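Local coordinates for RNA-induced transcriptional silencing complex protein tas3 (Schizosaccharomyces pombe, PDB 3D1B) that forms, with Ago1 and Chp1, the core of the RNA-induced transcriptional silencing (RITS) complex, which links RNA interference to heterochromatin formation and accurate chromosome segregation, at residues D16-W21 with I50-V55; S26-Q29 with C34-A37; P75-F80 with S97-V102. One frame throughout, in Å; residues are numbered along the deposited sequence.

Contact 1: residues D16-W21 with I50-V55; sequences DLYINW and IDFSQV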
loop_
_atom_site.group_PDB
_atom_site.type_symbol
_atom_site.label_atom_id
_atom_site.label_comp_id
_atom_site.label_asym_id
_atom_site.label_seq_id
_atom_site.Cartn_x
_atom_site.Cartn_y
_atom_site.Cartn_z
ATOM N N ASP A 16 -11.975 -4.722 12.614
ATOM C CA ASP A 16 -13.372 -4.482 12.267
ATOM C C ASP A 16 -13.724 -3.011 12.475
ATOM O O ASP A 16 -14.397 -2.401 11.644
ATOM C CB ASP A 16 -14.307 -5.347 13.118
ATOM C CG ASP A 16 -14.498 -6.737 12.548
ATOM O OD1 ASP A 16 -13.485 -7.394 12.232
ATOM O OD2 ASP A 16 -15.662 -7.175 12.426
ATOM N N LEU A 17 -13.276 -2.450 13.595
ATOM C CA LEU A 17 -13.535 -1.047 13.901
ATOM C C LEU A 17 -13.136 -0.126 12.753
ATOM O O LEU A 17 -13.907 0.741 12.352
ATOM C CB LEU A 17 -12.780 -0.615 15.161
ATOM C CG LEU A 17 -13.527 -0.751 16.485
ATOM C CD1 LEU A 17 -12.662 -0.229 17.631
ATOM C CD2 LEU A 17 -14.832 0.030 16.407
ATOM N N TYR A 18 -11.926 -0.312 12.233
ATOM C CA TYR A 18 -11.438 0.514 11.132
ATOM C C TYR A 18 -12.345 0.401 9.912
ATOM O O TYR A 18 -12.576 1.383 9.210
ATOM C CB TYR A 18 -10.003 0.116 10.775
ATOM C CG TYR A 18 -8.976 0.633 11.762
ATOM C CD1 TYR A 18 -9.285 0.756 13.115
ATOM C CD2 TYR A 18 -7.693 0.983 11.347
ATOM C CE1 TYR A 18 -8.345 1.214 14.031
ATOM C CE2 TYR A 18 -6.743 1.442 12.258
ATOM C CZ TYR A 18 -7.076 1.555 13.596
ATOM O OH TYR A 18 -6.145 2.015 14.498
ATOM N N ILE A 19 -12.861 -0.798 9.664
ATOM C CA ILE A 19 -13.768 -1.009 8.542
ATOM C C ILE A 19 -15.079 -0.272 8.799
ATOM O O ILE A 19 -15.608 0.399 7.911
ATOM C CB ILE A 19 -14.062 -2.516 8.331
ATOM C CG1 ILE A 19 -12.823 -3.219 7.766
ATOM C CG2 ILE A 19 -15.249 -2.696 7.401
ATOM C CD1 ILE A 19 -12.397 -2.715 6.385
ATOM N N ASN A 20 -15.594 -0.397 10.017
ATOM C CA ASN A 20 -16.834 0.277 10.381
ATOM C C ASN A 20 -16.683 1.794 10.305
ATOM O O ASN A 20 -17.594 2.501 9.865
ATOM C CB ASN A 20 -17.277 -0.137 11.791
ATOM C CG ASN A 20 -17.677 -1.596 11.870
ATOM O OD1 ASN A 20 -17.853 -2.256 10.846
ATOM N ND2 ASN A 20 -17.835 -2.108 13.091
ATOM N N TRP A 21 -15.528 2.294 10.734
ATOM C CA TRP A 21 -15.264 3.726 10.688
ATOM C C TRP A 21 -15.171 4.203 9.245
ATOM O O TRP A 21 -15.685 5.264 8.895
ATOM C CB TRP A 21 -13.961 4.061 11.424
ATOM C CG TRP A 21 -14.065 3.935 12.920
ATOM C CD1 TRP A 21 -15.211 3.957 13.666
ATOM C CD2 TRP A 21 -12.983 3.805 13.852
ATOM N NE1 TRP A 21 -14.909 3.845 15.003
ATOM C CE2 TRP A 21 -13.550 3.751 15.146
ATOM C CE3 TRP A 21 -11.589 3.729 13.721
ATOM C CZ2 TRP A 21 -12.772 3.625 16.303
ATOM C CZ3 TRP A 21 -10.814 3.603 14.873
ATOM C CH2 TRP A 21 -11.411 3.553 16.146
ATOM N N ILE A 50 -2.970 -7.695 2.135
ATOM C CA ILE A 50 -2.817 -6.251 2.286
ATOM C C ILE A 50 -3.270 -5.791 3.668
ATOM O O ILE A 50 -4.051 -6.482 4.337
ATOM C CB ILE A 50 -3.647 -5.481 1.225
ATOM C CG1 ILE A 50 -5.139 -5.751 1.420
ATOM C CG2 ILE A 50 -3.227 -5.908 -0.173
ATOM C CD1 ILE A 50 -6.032 -4.954 0.478
ATOM N N ASP A 51 -2.775 -4.633 4.099
ATOM C CA ASP A 51 -3.156 -4.085 5.399
ATOM C C ASP A 51 -4.232 -3.015 5.226
ATOM O O ASP A 51 -4.607 -2.681 4.103
ATOM C CB ASP A 51 -1.942 -3.499 6.145
ATOM C CG ASP A 51 -1.265 -2.369 5.391
ATOM O OD1 ASP A 51 -1.972 -1.545 4.775
ATOM O OD2 ASP A 51 -0.015 -2.296 5.432
ATOM N N PHE A 52 -4.715 -2.457 6.330
ATOM C CA PHE A 52 -5.781 -1.467 6.238
ATOM C C PHE A 52 -5.396 -0.194 5.497
ATOM O O PHE A 52 -6.227 0.418 4.826
ATOM C CB PHE A 52 -6.306 -1.101 7.626
ATOM C CG PHE A 52 -7.599 -0.343 7.588
ATOM C CD1 PHE A 52 -8.778 -0.986 7.230
ATOM C CD2 PHE A 52 -7.630 1.025 7.841
ATOM C CE1 PHE A 52 -9.975 -0.280 7.118
ATOM C CE2 PHE A 52 -8.827 1.743 7.733
ATOM C CZ PHE A 52 -9.997 1.086 7.370
ATOM N N SER A 53 -4.145 0.229 5.626
ATOM C CA SER A 53 -3.721 1.438 4.928
ATOM C C SER A 53 -3.889 1.218 3.433
ATOM O O SER A 53 -4.274 2.125 2.698
ATOM C CB SER A 53 -2.258 1.760 5.235
ATOM O OG SER A 53 -2.107 2.100 6.601
ATOM N N GLN A 54 -3.596 0.000 2.993
ATOM C CA GLN A 54 -3.715 -0.349 1.589
ATOM C C GLN A 54 -5.184 -0.401 1.186
ATOM O O GLN A 54 -5.541 0.003 0.084
ATOM C CB GLN A 54 -3.022 -1.688 1.324
ATOM C CG GLN A 54 -1.508 -1.599 1.494
ATOM C CD GLN A 54 -0.815 -2.938 1.391
ATOM O OE1 GLN A 54 -1.008 -3.820 2.232
ATOM N NE2 GLN A 54 0.007 -3.098 0.360
ATOM N N VAL A 55 -6.036 -0.894 2.085
ATOM C CA VAL A 55 -7.468 -0.944 1.794
ATOM C C VAL A 55 -7.960 0.484 1.551
ATOM O O VAL A 55 -8.677 0.751 0.584
ATOM C CB VAL A 55 -8.269 -1.557 2.972
ATOM C CG1 VAL A 55 -9.765 -1.352 2.742
ATOM C CG2 VAL A 55 -7.954 -3.033 3.099
#
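Tyr18, in the middle of a helix, and Phe52, in the first turn of another, come nearest in backbone terms, their CA atoms 7.7 Å apart, and both side chains leave their helices toward each other. The Phe52 ring is the centre of the contact. Tyr18 CB stands over the middle of one face, 3.5 Å from the ring centroid and only 11° off its normal, which makes it a CH-pi contact. Beyond CB, the Tyr18 ring presents its CD2 edge to the same ring; planes at 75° and centroids 5.3 Å apart define a T-shaped pair. At the rim of Phe52, in the ring plane, Ile19 CD1 packs 3.5 Å from CE1. Tyr18 O, on the ring side where Tyr18 CB lies, comes within 3.2 Å of Phe52 CZ. Phe52 reaches this place because its CG is anti to the backbone N (chi1 -167°). The N terminus of its helix is fixed by a capping box with Asp51 as N-cap: Gln54 N donates to Asp51 OD1 (2.9 Å), and Asp51 N returns a bond to a lone pair of Gln54 OE1 (2.7 Å). Gln54 also bonds Lys100 and Thr103 of the second subunit, placing the cap at the dimer interface. Around the contact, helix 32-46 meets Ile19 through Ile42 and Val55 through Leu38 and Tyr45, and Pro89 at the start of helix 89-105 touches Tyr18.

Contact 2: residues S26-Q29 with C34-A37; sequences SFFQ and CAEA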
loop_
_atom_site.group_PDB
_atom_site.type_symbol
_atom_site.label_atom_id
_atom_site.label_comp_id
_atom_site.label_asym_id
_atom_site.label_seq_id
_atom_site.Cartn_x
_atom_site.Cartn_y
_atom_site.Cartn_z
ATOM N N SER A 26 -18.539 10.239 5.552
ATOM C CA SER A 26 -19.491 10.805 4.608
ATOM C C SER A 26 -18.995 10.629 3.179
ATOM O O SER A 26 -19.775 10.352 2.263
ATOM C CB SER A 26 -19.707 12.288 4.906
ATOM O OG SER A 26 -20.251 12.458 6.206
ATOM N N PHE A 27 -17.688 10.787 2.994
ATOM C CA PHE A 27 -17.076 10.647 1.679
ATOM C C PHE A 27 -17.299 9.244 1.121
ATOM O O PHE A 27 -17.527 9.066 -0.075
ATOM C CB PHE A 27 -15.579 10.960 1.786
ATOM C CG PHE A 27 -14.836 10.895 0.480
ATOM C CD1 PHE A 27 -15.245 11.652 -0.616
ATOM C CD2 PHE A 27 -13.704 10.090 0.357
ATOM C CE1 PHE A 27 -14.535 11.610 -1.820
ATOM C CE2 PHE A 27 -12.986 10.040 -0.839
ATOM C CZ PHE A 27 -13.406 10.804 -1.930
ATOM N N PHE A 28 -17.225 8.240 1.988
ATOM C CA PHE A 28 -17.435 6.864 1.564
ATOM C C PHE A 28 -18.909 6.670 1.213
ATOM O O PHE A 28 -19.243 6.084 0.183
ATOM C CB PHE A 28 -17.059 5.905 2.699
ATOM C CG PHE A 28 -17.248 4.453 2.357
ATOM C CD1 PHE A 28 -16.215 3.713 1.783
ATOM C CD2 PHE A 28 -18.462 3.820 2.615
ATOM C CE1 PHE A 28 -16.387 2.357 1.473
ATOM C CE2 PHE A 28 -18.645 2.469 2.310
ATOM C CZ PHE A 28 -17.607 1.733 1.740
ATOM N N GLN A 29 -19.782 7.189 2.069
ATOM C CA GLN A 29 -21.224 7.038 1.885
ATOM C C GLN A 29 -21.834 7.838 0.741
ATOM O O GLN A 29 -23.005 7.647 0.419
ATOM C CB GLN A 29 -21.953 7.356 3.195
ATOM C CG GLN A 29 -21.462 6.516 4.363
ATOM C CD GLN A 29 -22.399 6.538 5.557
ATOM O OE1 GLN A 29 -23.161 7.481 5.742
ATOM N NE2 GLN A 29 -22.328 5.500 6.386
ATOM N N CYS A 34 -17.015 3.616 -4.030
ATOM C CA CYS A 34 -16.129 3.245 -2.931
ATOM C C CYS A 34 -16.688 2.013 -2.227
ATOM O O CYS A 34 -15.943 1.123 -1.833
ATOM C CB CYS A 34 -15.989 4.392 -1.928
ATOM S SG CYS A 34 -14.936 5.744 -2.513
ATOM N N ALA A 35 -18.007 1.966 -2.061
ATOM C CA ALA A 35 -18.633 0.819 -1.412
ATOM C C ALA A 35 -18.395 -0.419 -2.272
ATOM O O ALA A 35 -18.072 -1.497 -1.764
ATOM C CB ALA A 35 -20.137 1.070 -1.235
ATOM N N GLU A 36 -18.546 -0.252 -3.584
ATOM C CA GLU A 36 -18.340 -1.340 -4.527
ATOM C C GLU A 36 -16.890 -1.816 -4.492
ATOM O O GLU A 36 -16.615 -3.013 -4.578
ATOM C CB GLU A 36 -18.714 -0.879 -5.937
ATOM C CG GLU A 36 -20.219 -0.800 -6.172
ATOM C CD GLU A 36 -20.616 0.303 -7.138
ATOM O OE1 GLU A 36 -19.939 0.468 -8.175
ATOM O OE2 GLU A 36 -21.617 1.001 -6.862
ATOM N N ALA A 37 -15.965 -0.870 -4.365
ATOM C CA ALA A 37 -14.542 -1.189 -4.320
ATOM C C ALA A 37 -14.195 -1.978 -3.058
ATOM O O ALA A 37 -13.423 -2.939 -3.102
ATOM C CB ALA A 37 -13.726 0.101 -4.376
#
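Phe28 against Cys34 and Ala35 is a short-range apolar contact, plain packing across the short turn between two consecutive helices of the all-helical fold, the small, weakly bonded helix 26-29 and helix 32-46. The CA atoms of Phe28 and Cys34 are 5.9 Å apart, and the packing is shared by two successive residues, Cys34 and Ala35, of helix 32-46. With CG anti to the backbone N (chi1 180°), the Phe28 ring extends to the helix and meets it obliquely. Its CD1 lies 3.8 Å from Cys34 CB, and its CE1 is 3.6 Å from Cys34 O. Farther out, CZ rests against the backbone of the next residue, 3.4 Å from Ala35 CA, with the Ala35 methyl also alongside at 4.0 Å from CZ to CB. The ring therefore touches main chain as much as side chain. Phe27 adds a looser term: Cys34 SG is 5.5 Å from its ring centroid and 26° off the normal, an oblique sulfur-aromatic contact. Leu22 and Lys23 of helix 14-23 also touch Phe28, Val59 of helix 52-60 packs on both Phe28 and Cys34, and Ser63 and Phe66 of the following loop reach Phe27.

Contact 3: residues P75-F80 with S97-V102; sequences PEQLMF and SIYKLV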
loop_
_atom_site.group_PDB
_atom_site.type_symbol
_atom_site.label_atom_id
_atom_site.label_comp_id
_atom_site.label_asym_id
_atom_site.label_seq_id
_atom_site.Cartn_x
_atom_site.Cartn_y
_atom_site.Cartn_z
ATOM N N PRO A 75 1.957 26.423 0.806
ATOM C CA PRO A 75 1.880 26.617 2.258
ATOM C C PRO A 75 0.728 25.859 2.920
ATOM O O PRO A 75 0.909 25.239 3.967
ATOM C CB PRO A 75 1.728 28.133 2.398
ATOM C CG PRO A 75 2.489 28.650 1.233
ATOM C CD PRO A 75 2.054 27.721 0.112
ATOM N N GLU A 76 -0.455 25.911 2.315
ATOM C CA GLU A 76 -1.605 25.215 2.883
ATOM C C GLU A 76 -1.392 23.706 2.873
ATOM O O GLU A 76 -1.821 23.002 3.789
ATOM C CB GLU A 76 -2.884 25.561 2.117
ATOM C CG GLU A 76 -3.390 26.977 2.371
ATOM C CD GLU A 76 -2.743 28.010 1.469
ATOM O OE1 GLU A 76 -1.514 27.947 1.252
ATOM O OE2 GLU A 76 -3.473 28.898 0.981
ATOM N N GLN A 77 -0.725 23.208 1.838
ATOM C CA GLN A 77 -0.476 21.778 1.762
ATOM C C GLN A 77 0.532 21.357 2.814
ATOM O O GLN A 77 0.424 20.270 3.384
ATOM C CB GLN A 77 0.005 21.395 0.366
ATOM C CG GLN A 77 -1.067 21.625 -0.680
ATOM C CD GLN A 77 -0.737 20.977 -1.994
ATOM O OE1 GLN A 77 -0.692 19.748 -2.100
ATOM N NE2 GLN A 77 -0.497 21.796 -3.014
ATOM N N LEU A 78 1.508 22.220 3.085
ATOM C CA LEU A 78 2.507 21.902 4.100
ATOM C C LEU A 78 1.871 21.922 5.488
ATOM O O LEU A 78 2.194 21.097 6.336
ATOM C CB LEU A 78 3.675 22.891 4.038
ATOM C CG LEU A 78 4.495 22.816 2.746
ATOM C CD1 LEU A 78 5.619 23.844 2.792
ATOM C CD2 LEU A 78 5.059 21.422 2.575
ATOM N N MET A 79 0.955 22.855 5.716
ATOM C CA MET A 79 0.288 22.928 7.009
ATOM C C MET A 79 -0.594 21.689 7.168
ATOM O O MET A 79 -0.738 21.158 8.269
ATOM C CB MET A 79 -0.559 24.197 7.103
ATOM C CG MET A 79 -0.952 24.582 8.524
ATOM S SD MET A 79 0.492 24.875 9.577
ATOM C CE MET A 79 1.199 26.230 8.771
ATOM N N PHE A 80 -1.184 21.232 6.064
ATOM C CA PHE A 80 -2.038 20.041 6.099
ATOM C C PHE A 80 -1.208 18.838 6.530
ATOM O O PHE A 80 -1.646 18.031 7.350
ATOM C CB PHE A 80 -2.639 19.760 4.716
ATOM C CG PHE A 80 -3.469 18.499 4.654
ATOM C CD1 PHE A 80 -4.827 18.521 4.977
ATOM C CD2 PHE A 80 -2.887 17.286 4.290
ATOM C CE1 PHE A 80 -5.593 17.351 4.939
ATOM C CE2 PHE A 80 -3.650 16.104 4.251
ATOM C CZ PHE A 80 -5.001 16.143 4.577
ATOM N N SER A 97 -4.160 8.693 2.656
ATOM C CA SER A 97 -4.799 8.136 1.469
ATOM C C SER A 97 -5.590 9.195 0.699
ATOM O O SER A 97 -5.605 9.187 -0.532
ATOM C CB SER A 97 -5.710 6.967 1.861
ATOM O OG SER A 97 -6.640 7.362 2.852
ATOM N N ILE A 98 -6.243 10.106 1.416
ATOM C CA ILE A 98 -7.008 11.163 0.764
ATOM C C ILE A 98 -6.049 12.173 0.139
ATOM O O ILE A 98 -6.338 12.741 -0.914
ATOM C CB ILE A 98 -7.946 11.890 1.759
ATOM C CG1 ILE A 98 -9.040 10.932 2.240
ATOM C CG2 ILE A 98 -8.594 13.097 1.088
ATOM C CD1 ILE A 98 -9.987 10.469 1.134
ATOM N N TYR A 99 -4.900 12.382 0.775
ATOM C CA TYR A 99 -3.926 13.330 0.232
ATOM C C TYR A 99 -3.409 12.853 -1.132
ATOM O O TYR A 99 -2.964 13.661 -1.953
ATOM C CB TYR A 99 -2.764 13.533 1.208
ATOM C CG TYR A 99 -1.884 14.697 0.816
ATOM C CD1 TYR A 99 -2.392 15.996 0.793
ATOM C CD2 TYR A 99 -0.562 14.494 0.405
ATOM C CE1 TYR A 99 -1.611 17.070 0.365
ATOM C CE2 TYR A 99 0.229 15.566 -0.025
ATOM C CZ TYR A 99 -0.304 16.847 -0.042
ATOM O OH TYR A 99 0.461 17.908 -0.471
ATOM N N LYS A 100 -3.454 11.543 -1.376
ATOM C CA LYS A 100 -3.040 11.000 -2.671
ATOM C C LYS A 100 -3.980 11.573 -3.730
ATOM O O LYS A 100 -3.591 11.791 -4.877
ATOM C CB LYS A 100 -3.178 9.472 -2.718
ATOM C CG LYS A 100 -2.310 8.707 -1.758
ATOM C CD LYS A 100 -0.837 8.878 -2.084
ATOM C CE LYS A 100 0.013 8.175 -1.039
ATOM N NZ LYS A 100 1.442 8.587 -1.126
ATOM N N LEU A 101 -5.237 11.785 -3.340
ATOM C CA LEU A 101 -6.239 12.322 -4.256
ATOM C C LEU A 101 -6.064 13.825 -4.425
ATOM O O LEU A 101 -6.393 14.385 -5.471
ATOM C CB LEU A 101 -7.649 12.008 -3.736
ATOM C CG LEU A 101 -7.987 10.515 -3.631
ATOM C CD1 LEU A 101 -9.451 10.372 -3.229
ATOM C CD2 LEU A 101 -7.737 9.810 -4.948
ATOM N N VAL A 102 -5.557 14.481 -3.388
ATOM C CA VAL A 102 -5.320 15.921 -3.461
ATOM C C VAL A 102 -4.246 16.185 -4.518
ATOM O O VAL A 102 -4.451 16.962 -5.458
ATOM C CB VAL A 102 -4.844 16.478 -2.095
ATOM C CG1 VAL A 102 -4.352 17.914 -2.252
ATOM C CG2 VAL A 102 -5.989 16.412 -1.086
#
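Tyr99 has the largest share of the surface buried here, and it meets Gln77 and Phe80, one helical turn apart on the facing helix. Its CG is anti to the backbone N, which sends the ring across to the other helix and leaves its hydroxyl beside Gln77. There Tyr99 OH donates to Gln77 OE1 over 2.7 Å; despite the short distance the bond is weak. The two side chains cross at about a right angle, with the amide and ring planes 58° apart. Gln77 CB also approaches Tyr99 OH, at 3.6 Å, so the hydroxyl lies against the base of the glutamine as well as its carbonyl end. The other end of the amide is engaged too, Gln77 NE2 giving a weak bond to Gln72 O. Nearer the tyrosine's backbone, Phe80 runs past it in the opposite direction. Their planes differ by just 19°, but the centroids are 5.5 Å apart and the rings barely overlap; Phe80 CE2 to Tyr99 CD1, 3.7 Å, is the closest approach. Replacing Tyr99 by an alanine would probably leave Gln77 OE1 without this donor and open a gap beside the Phe80 ring. Val102 contributes a marginal contact, its CG1 4.1 Å from Gln77 OE1. Leu109 and Ser113 of helix 109-122 pack on Phe80, placing it between two helices. The segment axes run antiparallel at 170° and come no closer than 12.6 Å, so long side chains, not intimate backbone packing, bridge the space. This is an antiparallel helix pair within the all-helical C-terminal region of Tas3, where helices 74-84, 89-105 and 109-122 pack on one another.

How the contacts relate
From the N terminus, helix 14-23 opens contact 1, which closes only when the chain reaches helix 52-60. Contact 2 lies wholly within that span: helices 26-29 and 32-46 meet across a short turn, so the inner loop is small and the outer one long. Contact 3 follows in series, joining helices 74-84 and 89-105 after both others have closed. The centres of contacts 1 and 2 are about 13 Å apart, and the two do not touch. Contact 3 lies across the chain's centre from each, yet contact 2 reaches it directly: Phe27 CE2 packs 3.6 Å from Ile98 CD1. That packing joins helix 26-29 to helix 89-105.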